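Local coordinates for small S protein (Podospora anserina, PDB 2WVQ), which forms a prion and, by interacting with het-S from incompatible cells, triggers the lethal reaction of heterokaryon incompatibility, this chain being its N-terminal globular domain, at residues 57-60 / 64-67; 96-101 / 152-157. The protein carries 2 engineered substitutions. All blocks are in the same frame, centred on the assembly; numbering follows the deposited sequence.

Contact 1 of 2, residues 57-60 / 64-67; sequences SRWG and KIND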
ATOM      1  N   SER A  57     -15.025  11.919   4.142  1.00 28.03           N
ATOM      2  CA  SER A  57     -15.541  13.270   4.282  1.00 28.21           C
ATOM      3  C   SER A  57     -16.395  13.506   5.560  1.00 26.92           C
ATOM      4  O   SER A  57     -16.330  14.597   6.105  1.00 26.20           O
ATOM      5  CB  SER A  57     -16.205  13.774   3.014  1.00 29.13           C
ATOM      6  OG  SER A  57     -17.563  13.482   2.979  1.00 31.67           O
ATOM      7  N   ARG A  58     -17.164  12.508   6.013  1.00 25.52           N
ATOM      8  CA  ARG A  58     -17.885  12.584   7.268  1.00 25.41           C
ATOM      9  C   ARG A  58     -16.973  12.942   8.417  1.00 25.29           C
ATOM     10  O   ARG A  58     -17.361  13.744   9.259  1.00 24.08           O
ATOM     11  CB  ARG A  58     -18.712  11.339   7.600  1.00 24.56           C
ATOM     12  CG  ARG A  58     -19.837  11.554   8.707  1.00 25.46           C
ATOM     13  CD  ARG A  58     -20.516  10.232   9.054  1.00 26.01           C
ATOM     14  NE  ARG A  58     -20.993   9.587   7.823  1.00 28.04           N
ATOM     15  CZ  ARG A  58     -20.678   8.362   7.380  1.00 28.96           C
ATOM     16  NH1 ARG A  58     -19.888   7.562   8.070  1.00 27.76           N
ATOM     17  NH2 ARG A  58     -21.195   7.931   6.229  1.00 29.10           N
ATOM     18  N   TRP A  59     -15.777  12.342   8.447  1.00 25.70           N
ATOM     19  CA  TRP A  59     -14.778  12.645   9.441  1.00 25.37           C
ATOM     20  C   TRP A  59     -14.358  14.106   9.457  1.00 26.00           C
ATOM     21  O   TRP A  59     -14.246  14.705  10.543  1.00 25.16           O
ATOM     22  CB  TRP A  59     -13.528  11.760   9.305  1.00 25.26           C
ATOM     23  CG  TRP A  59     -12.512  12.111  10.340  1.00 24.74           C
ATOM     24  CD1 TRP A  59     -12.455  11.642  11.610  1.00 24.21           C
ATOM     25  CD2 TRP A  59     -11.418  13.019  10.194  1.00 24.06           C
ATOM     26  NE1 TRP A  59     -11.402  12.214  12.278  1.00 22.44           N
ATOM     27  CE2 TRP A  59     -10.747  13.061  11.427  1.00 22.80           C
ATOM     28  CE3 TRP A  59     -10.941  13.806   9.130  1.00 23.71           C
ATOM     29  CZ2 TRP A  59      -9.602  13.836  11.639  1.00 24.02           C
ATOM     30  CZ3 TRP A  59      -9.794  14.572   9.336  1.00 25.31           C
ATOM     31  CH2 TRP A  59      -9.145  14.593  10.588  1.00 25.85           C
ATOM     32  N   GLY A  60     -14.074  14.665   8.285  1.00 25.30           N
ATOM     33  CA  GLY A  60     -13.692  16.075   8.218  1.00 25.62           C
ATOM     34  C   GLY A  60     -14.795  16.974   8.736  1.00 26.20           C
ATOM     35  O   GLY A  60     -14.518  17.997   9.397  1.00 25.60           O
ATOM     36  N   LYS A  64     -14.789  19.309  12.167  1.00 25.62           N
ATOM     37  CA  LYS A  64     -14.777  20.717  11.728  1.00 27.30           C
ATOM     38  C   LYS A  64     -13.407  21.093  11.125  1.00 27.07           C
ATOM     39  O   LYS A  64     -12.793  22.120  11.469  1.00 27.16           O
ATOM     40  CB  LYS A  64     -15.174  21.665  12.888  1.00 26.63           C
ATOM     41  CG  LYS A  64     -16.493  21.284  13.515  1.00 28.99           C
ATOM     42  CD  LYS A  64     -16.963  22.288  14.591  1.00 30.09           C
ATOM     43  CE  LYS A  64     -18.510  22.318  14.688  1.00 36.76           C
ATOM     44  NZ  LYS A  64     -19.102  21.045  15.189  1.00 36.31           N
ATOM     45  N   ILE A  65     -12.939  20.233  10.224  1.00 25.96           N
ATOM     46  CA  ILE A  65     -11.630  20.329   9.602  1.00 26.62           C
ATOM     47  C   ILE A  65     -11.314  21.692   8.981  1.00 27.14           C
ATOM     48  O   ILE A  65     -10.185  22.177   9.060  1.00 27.64           O
ATOM     49  CB  ILE A  65     -11.454  19.144   8.505  1.00 25.74           C
ATOM     50  CG1 ILE A  65     -10.039  19.132   7.901  1.00 29.24           C
ATOM     51  CG2 ILE A  65     -12.479  19.275   7.408  1.00 22.21           C
ATOM     52  CD1 ILE A  65      -8.991  18.357   8.686  1.00 30.18           C
ATOM     53  N   ASN A  66     -12.309  22.311   8.369  1.00 28.68           N
ATOM     54  CA  ASN A  66     -12.122  23.593   7.702  1.00 30.58           C
ATOM     55  C   ASN A  66     -12.223  24.850   8.584  1.00 31.64           C
ATOM     56  O   ASN A  66     -11.844  25.950   8.153  1.00 31.53           O
ATOM     57  CB  ASN A  66     -13.107  23.697   6.554  1.00 30.67           C
ATOM     58  CG  ASN A  66     -12.730  22.839   5.422  1.00 33.73           C
ATOM     59  OD1 ASN A  66     -13.602  22.241   4.779  1.00 37.19           O
ATOM     60  ND2 ASN A  66     -11.403  22.696   5.188  1.00 30.50           N
ATOM     61  N   ASP A  67     -12.706  24.674   9.813  1.00 32.21           N
ATOM     62  CA  ASP A  67     -12.982  25.803  10.717  1.00 31.96           C
ATOM     63  C   ASP A  67     -12.029  25.835  11.898  1.00 31.65           C
ATOM     64  O   ASP A  67     -11.729  26.905  12.418  1.00 32.31           O
ATOM     65  CB  ASP A  67     -14.418  25.741  11.254  1.00 32.49           C
ATOM     66  CG  ASP A  67     -15.472  25.719  10.158  1.00 32.59           C
ATOM     67  OD1 ASP A  67     -15.345  26.413   9.116  1.00 34.16           O
ATOM     68  OD2 ASP A  67     -16.488  25.047  10.375  1.00 33.81           O
TER

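Contact 2 of 2, residues 96-101 / 152-157; sequences ESAQKT and WALYDG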
ATOM      1  N   GLU A  96      -1.167   7.530  -4.786  1.00 26.02           N
ATOM      2  CA  GLU A  96       0.015   7.648  -5.633  1.00 27.69           C
ATOM      3  C   GLU A  96       0.474   6.249  -6.167  1.00 27.56           C
ATOM      4  O   GLU A  96       0.620   6.085  -7.366  1.00 27.92           O
ATOM      5  CB  GLU A  96       1.149   8.364  -4.892  1.00 27.99           C
ATOM      6  CG  GLU A  96       2.135   9.024  -5.823  1.00 32.71           C
ATOM      7  CD  GLU A  96       3.380   9.525  -5.110  1.00 36.80           C
ATOM      8  OE1 GLU A  96       4.363   9.802  -5.827  1.00 38.16           O
ATOM      9  OE2 GLU A  96       3.375   9.647  -3.862  1.00 35.25           O
ATOM     10  N   SER A  97       0.637   5.270  -5.278  1.00 27.06           N
ATOM     11  CA  SER A  97       0.897   3.867  -5.621  1.00 28.31           C
ATOM     12  C   SER A  97      -0.062   3.232  -6.630  1.00 29.04           C
ATOM     13  O   SER A  97       0.386   2.533  -7.566  1.00 29.57           O
ATOM     14  CB  SER A  97       0.921   3.017  -4.330  1.00 29.14           C
ATOM     15  OG  SER A  97       1.920   3.500  -3.450  1.00 29.06           O
ATOM     16  N   ALA A  98      -1.368   3.399  -6.416  1.00 29.18           N
ATOM     17  CA  ALA A  98      -2.396   2.845  -7.300  1.00 29.50           C
ATOM     18  C   ALA A  98      -2.254   3.371  -8.739  1.00 29.67           C
ATOM     19  O   ALA A  98      -2.381   2.582  -9.704  1.00 29.11           O
ATOM     20  CB  ALA A  98      -3.803   3.142  -6.743  1.00 29.95           C
ATOM     21  N   GLN A  99      -1.955   4.670  -8.856  1.00 29.49           N
ATOM     22  CA  GLN A  99      -1.741   5.300 -10.163  0.60 30.41           C
ATOM     23  C   GLN A  99      -0.501   4.810 -10.894  1.00 30.27           C
ATOM     24  O   GLN A  99      -0.554   4.683 -12.108  1.00 30.37           O
ATOM     25  CB  GLN A  99      -1.785   6.847 -10.129  0.60 31.10           C
ATOM     26  CG  GLN A  99      -1.607   7.477 -11.540  0.60 30.72           C
ATOM     27  CD  GLN A  99      -2.289   8.824 -11.745  0.60 32.08           C
ATOM     28  OE1 GLN A  99      -2.647   9.510 -10.792  0.60 34.90           O
ATOM     29  NE2 GLN A  99      -2.450   9.214 -13.004  0.60 29.43           N
ATOM     30  N   LYS A 100       0.596   4.514 -10.178  1.00 30.56           N
ATOM     31  CA  LYS A 100       1.775   3.885 -10.804  1.00 30.14           C
ATOM     32  C   LYS A 100       1.443   2.480 -11.257  1.00 29.88           C
ATOM     33  O   LYS A 100       1.857   2.069 -12.344  1.00 30.74           O
ATOM     34  CB  LYS A 100       2.972   3.826  -9.855  1.00 29.75           C
ATOM     35  CG  LYS A 100       3.519   5.171  -9.492  1.00 29.04           C
ATOM     36  CD  LYS A 100       4.630   5.020  -8.510  1.00 29.74           C
ATOM     37  CE  LYS A 100       5.291   6.347  -8.230  1.00 28.75           C
ATOM     38  NZ  LYS A 100       5.952   6.932  -9.447  1.00 30.60           N
ATOM     39  N   THR A 101       0.707   1.733 -10.437  1.00 28.96           N
ATOM     40  CA  THR A 101       0.200   0.414 -10.846  1.00 29.48           C
ATOM     41  C   THR A 101      -0.683   0.482 -12.105  1.00 29.49           C
ATOM     42  O   THR A 101      -0.483  -0.285 -13.087  1.00 28.44           O
ATOM     43  CB  THR A 101      -0.456  -0.329  -9.648  1.00 28.61           C
ATOM     44  OG1 THR A 101       0.535  -0.474  -8.638  1.00 30.22           O
ATOM     45  CG2 THR A 101      -0.941  -1.710 -10.023  1.00 29.79           C
ATOM     46  N   TRP A 152      -7.459   8.383 -14.037  1.00 38.92           N
ATOM     47  CA  TRP A 152      -6.745   7.129 -14.130  1.00 36.70           C
ATOM     48  C   TRP A 152      -7.654   5.974 -13.695  1.00 34.86           C
ATOM     49  O   TRP A 152      -8.568   6.150 -12.904  1.00 35.21           O
ATOM     50  CB  TRP A 152      -5.437   7.209 -13.322  1.00 36.60           C
ATOM     51  CG  TRP A 152      -5.707   7.415 -11.868  1.00 35.91           C
ATOM     52  CD1 TRP A 152      -5.961   8.597 -11.241  1.00 35.62           C
ATOM     53  CD2 TRP A 152      -5.792   6.400 -10.871  1.00 35.07           C
ATOM     54  NE1 TRP A 152      -6.197   8.376  -9.903  1.00 35.99           N
ATOM     55  CE2 TRP A 152      -6.081   7.038  -9.648  1.00 34.62           C
ATOM     56  CE3 TRP A 152      -5.629   5.010 -10.886  1.00 33.36           C
ATOM     57  CZ2 TRP A 152      -6.236   6.336  -8.465  1.00 35.08           C
ATOM     58  CZ3 TRP A 152      -5.786   4.325  -9.722  1.00 34.38           C
ATOM     59  CH2 TRP A 152      -6.087   4.978  -8.524  1.00 35.24           C
ATOM     60  N   ALA A 153      -7.415   4.787 -14.228  1.00 32.93           N
ATOM     61  CA  ALA A 153      -8.305   3.658 -13.982  1.00 31.34           C
ATOM     62  C   ALA A 153      -7.717   2.620 -13.050  1.00 30.44           C
ATOM     63  O   ALA A 153      -6.522   2.362 -13.068  1.00 31.96           O
ATOM     64  CB  ALA A 153      -8.711   2.993 -15.323  1.00 30.45           C
ATOM     65  N   LEU A 154      -8.576   2.013 -12.258  1.00 29.27           N
ATOM     66  CA  LEU A 154      -8.279   0.762 -11.575  1.00 28.87           C
ATOM     67  C   LEU A 154      -8.654  -0.401 -12.499  1.00 29.59           C
ATOM     68  O   LEU A 154      -9.826  -0.572 -12.839  1.00 29.76           O
ATOM     69  CB  LEU A 154      -9.092   0.642 -10.293  1.00 28.24           C
ATOM     70  CG  LEU A 154      -8.793   1.683  -9.209  1.00 27.86           C
ATOM     71  CD1 LEU A 154      -9.792   1.614  -8.065  1.00 25.18           C
ATOM     72  CD2 LEU A 154      -7.388   1.443  -8.704  1.00 26.73           C
ATOM     73  N   TYR A 155      -7.667  -1.209 -12.876  1.00 30.06           N
ATOM     74  CA  TYR A 155      -7.866  -2.238 -13.909  1.00 30.86           C
ATOM     75  C   TYR A 155      -8.059  -3.654 -13.338  1.00 32.47           C
ATOM     76  O   TYR A 155      -8.383  -4.604 -14.082  1.00 33.43           O
ATOM     77  CB  TYR A 155      -6.695  -2.207 -14.932  1.00 29.70           C
ATOM     78  CG  TYR A 155      -6.585  -0.960 -15.773  1.00 26.68           C
ATOM     79  CD1 TYR A 155      -5.547  -0.042 -15.566  1.00 24.62           C
ATOM     80  CD2 TYR A 155      -7.484  -0.711 -16.811  1.00 24.22           C
ATOM     81  CE1 TYR A 155      -5.421   1.103 -16.374  1.00 24.67           C
ATOM     82  CE2 TYR A 155      -7.369   0.425 -17.605  1.00 24.94           C
ATOM     83  CZ  TYR A 155      -6.340   1.332 -17.360  1.00 25.57           C
ATOM     84  OH  TYR A 155      -6.214   2.461 -18.142  1.00 30.37           O
ATOM     85  N   ASP A 156      -7.872  -3.817 -12.030  1.00 33.27           N
ATOM     86  CA  ASP A 156      -8.137  -5.122 -11.402  1.00 35.17           C
ATOM     87  C   ASP A 156      -8.902  -4.948 -10.095  1.00 35.34           C
ATOM     88  O   ASP A 156      -8.801  -3.906  -9.473  1.00 36.11           O
ATOM     89  CB  ASP A 156      -6.835  -5.880 -11.151  1.00 35.05           C
ATOM     90  CG  ASP A 156      -5.901  -5.115 -10.261  1.00 37.33           C
ATOM     91  OD1 ASP A 156      -5.278  -4.142 -10.750  1.00 38.29           O
ATOM     92  OD2 ASP A 156      -5.823  -5.470  -9.065  1.00 38.22           O
ATOM     93  N   GLY A 157      -9.641  -5.981  -9.688  1.00 36.42           N
ATOM     94  CA  GLY A 157     -10.428  -5.978  -8.443  1.00 36.45           C
ATOM     95  C   GLY A 157      -9.599  -5.704  -7.193  1.00 37.12           C
ATOM     96  O   GLY A 157     -10.050  -5.013  -6.262  1.00 37.00           O
TER

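Contact 1 of 2, residues 57-60 / 64-67
Gly60 O receives the backbone N of Ile65 at 2.9 Å, in the carbonyl plane and almost straight, with an N-H...O angle of 176°. Lys64 N lies nearly as close to the same oxygen but points badly for a bond, so Ile65 is the residue that uses this acceptor. The side chain of Ile65 follows its amide toward the helix. Its CG2 branch rests against the bare backbone of Gly60, 3.5 Å from Gly60 CA, and this closeness depends on the glycine having no side chain in the way. The other branch reaches further: with CG1 anti to the backbone N (chi1 -175°), CD1 is carried out to the Trp59 indole, where it meets CZ3 of Trp59 at 3.9 Å. The two side chains cross at about a right angle.

What positions Ile65 is the reversal at Lys64, the first residue to leave helical geometry. Its positive phi (57°), together with two bonds back into the last turn, makes a Schellman motif, in which the bond from Ile65 to Gly60 is the longer-range one. Just beyond, Asp67 N bonds to Lys64 O at 3.0 Å, continuing the chain in a tight turn.

The motif thus ends helix 42-62 and turns Ile65 inward, against Val18, Ala19 and Phe22 of helix 18-28 and against Phe71 of the following loop. Phe22 also meets the Trp59 ring, whose NE1 makes a weak hydrogen bond to Leu174 O in helix 157-176. On another side of helix 42-62, Arg58 forms salt bridges with Glu191 and Asp212, near helix 213-224.

Contact 2 of 2, residues 96-101 / 152-157
Gln99 lies over one face of the Trp152 indole, and its methylene carbon makes the CH-pi part of the contact: Gln99 CB stands 4.3 Å from the centroid of the five-membered ring of Trp152, 16° off the ring normal. Placing CG anti to the backbone N (chi1 -178°) runs the rest of the chain across that same face. In the conformer described, the amide ends nearly flat on the indole, the planes 23° apart, and OE1 of Gln99 sits 3.5 Å from CD1 of Trp152. NE2 then bonds to Thr150 OG1, a link that would fix the rotation of the amide; the placing of the amide and this bond are provisional, since a second conformer was modelled.

Apolar packing continues at the six-membered ring. Ala98 CB approaches obliquely, 3.4 Å from CH2 of Trp152; it also touches Leu154 CD2, more loosely at 4.4 Å, and packs on Ile163 of helix 157-176.

These side chains fill the gap between helix 79-108 and strand 152-154, whose local axes pass 8.3 Å apart and nearly perpendicular. The strand belongs to a small two-stranded parallel sheet with strand 32-34, an element of this otherwise mainly helical HeLo-family domain, and Trp152 and Leu154 both bond to the backbone of Gln33.

Polar contacts lie around the packed centre. Ala153 O accepts from Ser102 OG, one turn beyond Ala98 on helix 79-108, and Asp156 N-caps helix 157-176. On segment 96-101, Lys100 NZ forms a salt bridge with Glu89 of the second subunit, and Thr101 OG1 is hydrogen-bonded to Glu90 of that subunit.

In the fold
From the N terminus the chain passes through helix 18-28 and strand 32-34 before helix 42-62, at whose C-terminal end contact 1 closes a very short loop with three residues between its segments. The chain then enters helix 79-108, where contact 2 opens, and closes it only after 50 further residues, which include helix 124-140, on reaching strand 152-154. The two are therefore in series, neither nested nor crossing. The centres of contact 1 and contact 2 are about 27 Å apart, on opposite sides of the chain's centre. Contact 1 ties the end of helix 42-62 to the loop that follows, whose Ile65 packs on helix 18-28; contact 2 joins the dimer-facing helix 79-108 to the small sheet containing strand 32-34.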